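Local structure of peptidoglycan glycosyltransferase (Burkholderia ambifaria, 5UY7) at residues 438-448 / 456-464. The protein belongs to the penicillin-binding proteins, with a dimerisation region in its sequence followed by a transpeptidase domain of the beta-lactamase-like fold. Numbering follows the deposited sequence.
With SO4 (sulfate ion), chain B.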
ATOM      1  N   LEU A 438      -6.060   5.455  -7.223  1.00 13.65           N
ATOM      2  CA  LEU A 438      -6.154   5.207  -5.782  1.00 13.32           C
ATOM      3  C   LEU A 438      -7.251   6.047  -5.134  1.00 15.08           C
ATOM      4  O   LEU A 438      -7.849   5.617  -4.143  1.00 16.05           O
ATOM      5  CB  LEU A 438      -4.815   5.487  -5.102  1.00 13.28           C
ATOM      6  CG  LEU A 438      -3.684   4.491  -5.372  1.00 13.82           C
ATOM      7  CD1 LEU A 438      -2.431   4.961  -4.644  1.00 14.89           C
ATOM      8  CD2 LEU A 438      -4.045   3.060  -4.943  1.00 16.07           C
ATOM      9  N   GLU A 439      -7.517   7.246  -5.660  1.00 13.75           N
ATOM     10  CA  GLU A 439      -8.624   8.042  -5.131  1.00 14.70           C
ATOM     11  C   GLU A 439      -9.960   7.338  -5.320  1.00 16.49           C
ATOM     12  O   GLU A 439     -10.868   7.497  -4.491  1.00 17.74           O
ATOM     13  CB  GLU A 439      -8.692   9.410  -5.810  1.00 20.77           C
ATOM     14  CG  GLU A 439      -7.559  10.337  -5.500  1.00 20.23           C
ATOM     15  CD  GLU A 439      -7.832  11.756  -6.002  1.00 18.21           C
ATOM     16  OE1 GLU A 439      -8.816  12.376  -5.551  1.00 21.80           O
ATOM     17  OE2 GLU A 439      -7.076  12.212  -6.879  1.00 25.59           O
ATOM     18  N   THR A 440     -10.124   6.588  -6.424  1.00 17.50           N
ATOM     19  CA  THR A 440     -11.419   5.952  -6.663  1.00 14.80           C
ATOM     20  C   THR A 440     -11.704   4.849  -5.656  1.00 17.01           C
ATOM     21  O   THR A 440     -12.868   4.471  -5.482  1.00 19.04           O
ATOM     22  CB  THR A 440     -11.522   5.386  -8.091  1.00 18.46           C
ATOM     23  OG1 THR A 440     -10.704   4.210  -8.235  1.00 18.06           O
ATOM     24  CG2 THR A 440     -11.120   6.446  -9.132  1.00 20.94           C
ATOM     25  N   VAL A 441     -10.670   4.352  -4.972  1.00 16.64           N
ATOM     26  CA  VAL A 441     -10.836   3.263  -4.010  1.00 17.03           C
ATOM     27  C   VAL A 441     -11.716   3.696  -2.843  1.00 18.67           C
ATOM     28  O   VAL A 441     -12.490   2.898  -2.304  1.00 18.56           O
ATOM     29  CB  VAL A 441      -9.455   2.789  -3.518  1.00 17.02           C
ATOM     30  CG1 VAL A 441      -9.610   1.801  -2.369  1.00 20.63           C
ATOM     31  CG2 VAL A 441      -8.647   2.181  -4.664  1.00 17.47           C
ATOM     32  N   VAL A 442     -11.603   4.960  -2.424  1.00 18.10           N
ATOM     33  CA  VAL A 442     -12.313   5.436  -1.241  1.00 16.59           C
ATOM     34  C   VAL A 442     -13.559   6.243  -1.591  1.00 21.49           C
ATOM     35  O   VAL A 442     -14.323   6.608  -0.682  1.00 23.83           O
ATOM     36  CB  VAL A 442     -11.385   6.269  -0.328  1.00 18.44           C
ATOM     37  CG1 VAL A 442     -10.144   5.469   0.023  1.00 18.97           C
ATOM     38  CG2 VAL A 442     -11.033   7.598  -0.994  1.00 20.43           C
ATOM     39  N   ALA A 443     -13.783   6.544  -2.881  1.00 20.12           N
ATOM     40  CA  ALA A 443     -14.963   7.236  -3.373  1.00 23.34           C
ATOM     41  C   ALA A 443     -16.099   6.248  -3.599  1.00 26.85           C
ATOM     42  O   ALA A 443     -15.874   5.036  -3.662  1.00 26.94           O
ATOM     43  CB  ALA A 443     -14.627   7.959  -4.676  1.00 23.67           C
ATOM     44  N   PRO A 444     -17.341   6.726  -3.725  1.00 26.25           N
ATOM     45  CA  PRO A 444     -18.432   5.817  -4.090  1.00 24.31           C
ATOM     46  C   PRO A 444     -18.071   5.029  -5.340  1.00 26.25           C
ATOM     47  O   PRO A 444     -17.509   5.572  -6.295  1.00 27.98           O
ATOM     48  CB  PRO A 444     -19.613   6.763  -4.334  1.00 30.63           C
ATOM     49  CG  PRO A 444     -19.315   7.947  -3.468  1.00 28.68           C
ATOM     50  CD  PRO A 444     -17.823   8.101  -3.488  1.00 29.21           C
ATOM     51  N   GLY A 445     -18.397   3.738  -5.322  1.00 28.32           N
ATOM     52  CA  GLY A 445     -17.997   2.816  -6.360  1.00 28.58           C
ATOM     53  C   GLY A 445     -16.724   2.054  -6.055  1.00 26.92           C
ATOM     54  O   GLY A 445     -16.480   1.006  -6.669  1.00 26.81           O
ATOM     55  N   GLY A 446     -15.906   2.556  -5.124  1.00 22.73           N
ATOM     56  CA  GLY A 446     -14.711   1.852  -4.704  1.00 21.27           C
ATOM     57  C   GLY A 446     -15.005   0.942  -3.523  1.00 24.11           C
ATOM     58  O   GLY A 446     -16.092   0.967  -2.956  1.00 29.36           O
ATOM     59  N   THR A 447     -14.008   0.143  -3.143  1.00 21.79           N
ATOM     60  CA  THR A 447     -14.245  -0.903  -2.157  1.00 18.68           C
ATOM     61  C   THR A 447     -13.869  -0.515  -0.733  1.00 20.17           C
ATOM     62  O   THR A 447     -14.144  -1.297   0.185  1.00 24.67           O
ATOM     63  CB  THR A 447     -13.493  -2.184  -2.535  1.00 28.86           C
ATOM     64  OG1 THR A 447     -12.097  -1.899  -2.637  1.00 28.64           O
ATOM     65  CG2 THR A 447     -14.010  -2.745  -3.858  1.00 32.61           C
ATOM     66  N   SER A 448     -13.277   0.659  -0.516  1.00 20.42           N
ATOM     67  CA  SER A 448     -12.813   1.063   0.815  1.00 18.64           C
ATOM     68  C   SER A 448     -13.315   2.455   1.177  1.00 20.53           C
ATOM     69  O   SER A 448     -12.529   3.354   1.490  1.00 19.36           O
ATOM     70  CB  SER A 448     -11.286   1.004   0.878  1.00 19.63           C
ATOM     71  OG  SER A 448     -10.838  -0.325   0.637  1.00 22.41           O
ATOM     72  N   TYR A 456     -10.541  16.042   2.510  1.00 17.17           N
ATOM     73  CA  TYR A 456      -9.270  15.854   1.816  1.00 17.81           C
ATOM     74  C   TYR A 456      -9.387  14.766   0.767  1.00 19.02           C
ATOM     75  O   TYR A 456      -9.910  13.684   1.045  1.00 21.29           O
ATOM     76  CB  TYR A 456      -8.155  15.478   2.799  1.00 16.52           C
ATOM     77  CG  TYR A 456      -7.836  16.582   3.765  1.00 17.72           C
ATOM     78  CD1 TYR A 456      -6.931  17.580   3.425  1.00 21.00           C
ATOM     79  CD2 TYR A 456      -8.459  16.651   5.005  1.00 18.95           C
ATOM     80  CE1 TYR A 456      -6.641  18.595   4.294  1.00 17.68           C
ATOM     81  CE2 TYR A 456      -8.179  17.680   5.892  1.00 22.13           C
ATOM     82  CZ  TYR A 456      -7.263  18.648   5.528  1.00 23.61           C
ATOM     83  OH  TYR A 456      -6.968  19.668   6.400  1.00 26.84           O
ATOM     84  N   ARG A 457      -8.851  15.037  -0.418  1.00 15.49           N
ATOM     85  CA  ARG A 457      -8.651  13.973  -1.388  1.00 13.87           C
ATOM     86  C   ARG A 457      -7.537  13.053  -0.920  1.00 13.99           C
ATOM     87  O   ARG A 457      -6.421  13.513  -0.663  1.00 16.53           O
ATOM     88  CB  ARG A 457      -8.303  14.567  -2.747  1.00 14.37           C
ATOM     89  CG  ARG A 457      -9.454  15.368  -3.337  1.00 17.55           C
ATOM     90  CD  ARG A 457      -8.999  16.144  -4.552  1.00 19.06           C
ATOM     91  NE  ARG A 457      -8.366  15.275  -5.544  1.00 16.39           N
ATOM     92  CZ  ARG A 457      -7.762  15.736  -6.634  1.00 14.48           C
ATOM     93  NH1 ARG A 457      -7.723  17.039  -6.870  1.00 19.21           N
ATOM     94  NH2 ARG A 457      -7.184  14.883  -7.484  1.00 17.85           N
ATOM     95  N   VAL A 458      -7.836  11.755  -0.814  1.00 13.13           N
ATOM     96  CA  VAL A 458      -6.863  10.749  -0.399  1.00 13.12           C
ATOM     97  C   VAL A 458      -7.023   9.525  -1.291  1.00 14.20           C
ATOM     98  O   VAL A 458      -7.984   9.400  -2.050  1.00 16.12           O
ATOM     99  CB  VAL A 458      -7.011  10.349   1.086  1.00 17.25           C
ATOM    100  CG1 VAL A 458      -6.966  11.582   1.993  1.00 16.90           C
ATOM    101  CG2 VAL A 458      -8.291   9.528   1.293  1.00 16.42           C
ATOM    102  N   GLY A 459      -6.065   8.606  -1.187  1.00 14.69           N
ATOM    103  CA  GLY A 459      -6.203   7.338  -1.881  1.00 13.35           C
ATOM    104  C   GLY A 459      -5.291   6.316  -1.245  1.00 14.26           C
ATOM    105  O   GLY A 459      -4.312   6.663  -0.577  1.00 15.87           O
ATOM    106  N   GLY A 460      -5.621   5.050  -1.465  1.00 13.85           N
ATOM    107  CA  GLY A 460      -4.831   3.973  -0.898  1.00 14.80           C
ATOM    108  C   GLY A 460      -5.495   2.637  -1.166  1.00 15.33           C
ATOM    109  O   GLY A 460      -6.464   2.548  -1.925  1.00 18.32           O
ATOM    110  N   LYS A 461      -4.959   1.602  -0.518  1.00 13.54           N
ATOM    111  CA  LYS A 461      -5.464   0.247  -0.700  1.00 15.20           C
ATOM    112  C   LYS A 461      -5.489  -0.515   0.611  1.00 19.72           C
ATOM    113  O   LYS A 461      -4.553  -0.429   1.414  1.00 17.97           O
ATOM    114  CB  LYS A 461      -4.602  -0.558  -1.684  1.00 23.08           C
ATOM    115  CG  LYS A 461      -4.985  -0.426  -3.123  1.00 25.85           C
ATOM    116  CD  LYS A 461      -6.404  -0.880  -3.395  1.00 17.03           C
ATOM    117  CE  LYS A 461      -6.549  -2.381  -3.401  1.00 28.88           C
ATOM    118  NZ  LYS A 461      -7.979  -2.736  -3.484  1.00 36.37           N
ATOM    119  N   SER A 462      -6.549  -1.296   0.785  1.00 19.44           N
ATOM    120  CA  SER A 462      -6.650  -2.257   1.871  0.63 20.41           C
ATOM    121  C   SER A 462      -6.120  -3.612   1.420  1.00 20.12           C
ATOM    122  O   SER A 462      -6.085  -3.929   0.226  1.00 21.48           O
ATOM    123  CB  SER A 462      -8.102  -2.404   2.331  0.63 23.45           C
ATOM    124  OG  SER A 462      -8.881  -3.034   1.331  0.63 22.87           O
ATOM    125  N   GLY A 463      -5.701  -4.408   2.395  1.00 19.42           N
ATOM    126  CA  GLY A 463      -5.283  -5.776   2.136  1.00 21.90           C
ATOM    127  C   GLY A 463      -5.529  -6.611   3.370  1.00 25.01           C
ATOM    128  O   GLY A 463      -5.509  -6.103   4.496  1.00 21.08           O
ATOM    129  N   THR A 464      -5.775  -7.906   3.160  1.00 24.68           N
ATOM    130  CA  THR A 464      -6.012  -8.823   4.266  1.00 27.24           C
ATOM    131  C   THR A 464      -5.110 -10.041   4.130  1.00 30.04           C
ATOM    132  O   THR A 464      -4.964 -10.598   3.039  1.00 29.24           O
ATOM    133  CB  THR A 464      -7.477  -9.273   4.322  1.00 36.32           C
ATOM    134  OG1 THR A 464      -7.794 -10.012   3.138  1.00 47.02           O
ATOM    135  CG2 THR A 464      -8.401  -8.077   4.419  1.00 32.27           C
TER
HETATM  136  S   SO4 B 701      -9.248  -6.891   0.718  1.00 36.53           S
HETATM  137  O1  SO4 B 701      -8.669  -5.960   1.692  1.00 39.48           O
HETATM  138  O2  SO4 B 701     -10.264  -6.209  -0.074  1.00 40.28           O
HETATM  139  O3  SO4 B 701      -9.858  -7.999   1.450  1.00 46.73           O
HETATM  140  O4  SO4 B 701      -8.246  -7.443  -0.185  1.00 36.34           O
HETATM  141  O   HOH W   1     -10.150  -1.056  -4.234  1.00 22.54           O
HETATM  142  O   HOH W   2     -11.518  -2.263   2.137  1.00 37.37           O
HETATM  143  O   HOH W   3     -11.075  -3.885  -1.087  1.00 43.48           O
HETATM  144  O   HOH W   4      -8.914  -1.152  -1.043  1.00 20.39           O
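Strand 459-466, an edge strand of the antiparallel sheet in the penicillin-binding transpeptidase fold, carries what is probably the Lys-Ser-Gly motif of the active site, Lys461 to Gly463, and here meets the end of helix 428-442 and the turn after it. The axes of segments 438-442 (helix) and 459-464 (strand) approach to 5.6 Å at 67°. At Gly459 the strand comes close to the helix backbone, with Leu438 O 3.3 Å from Gly459 CA. Val441 lays its CG1 against Gly460 O (3.3 Å), a buried carbonyl oxygen with no polar partner in the model. Bends at the second and third torsions of Lys461 fold the chain across Leu438 and Val441, roughly at right angles to both, and leave NZ hydrogen-bonded to Ser324 OG. Water links this end to the turn, one molecule bridging Lys461 NZ and Thr447 OG1, another joining Ser448 OG, Lys461 NZ and Ser462 N. Ser462 OG donates to O1 of a sulfate (3.0 Å) that probably comes from the crystallisation liquor; Ser270 OG also bonds it, consistent with an anion-accepting pocket. At the far end, Arg457 offers NE and NH2 to the two carboxylate oxygens of Glu439, a two-bond salt bridge with the carboxylate and guanidinium planes only 27° apart. Arg457 NE reaches Glu439 OE1 at 2.9 Å, 29° out of the carboxylate plane, whereas Arg457 NH2 meets the syn lone pair of Glu439 OE2 almost straight, at 2.7 Å.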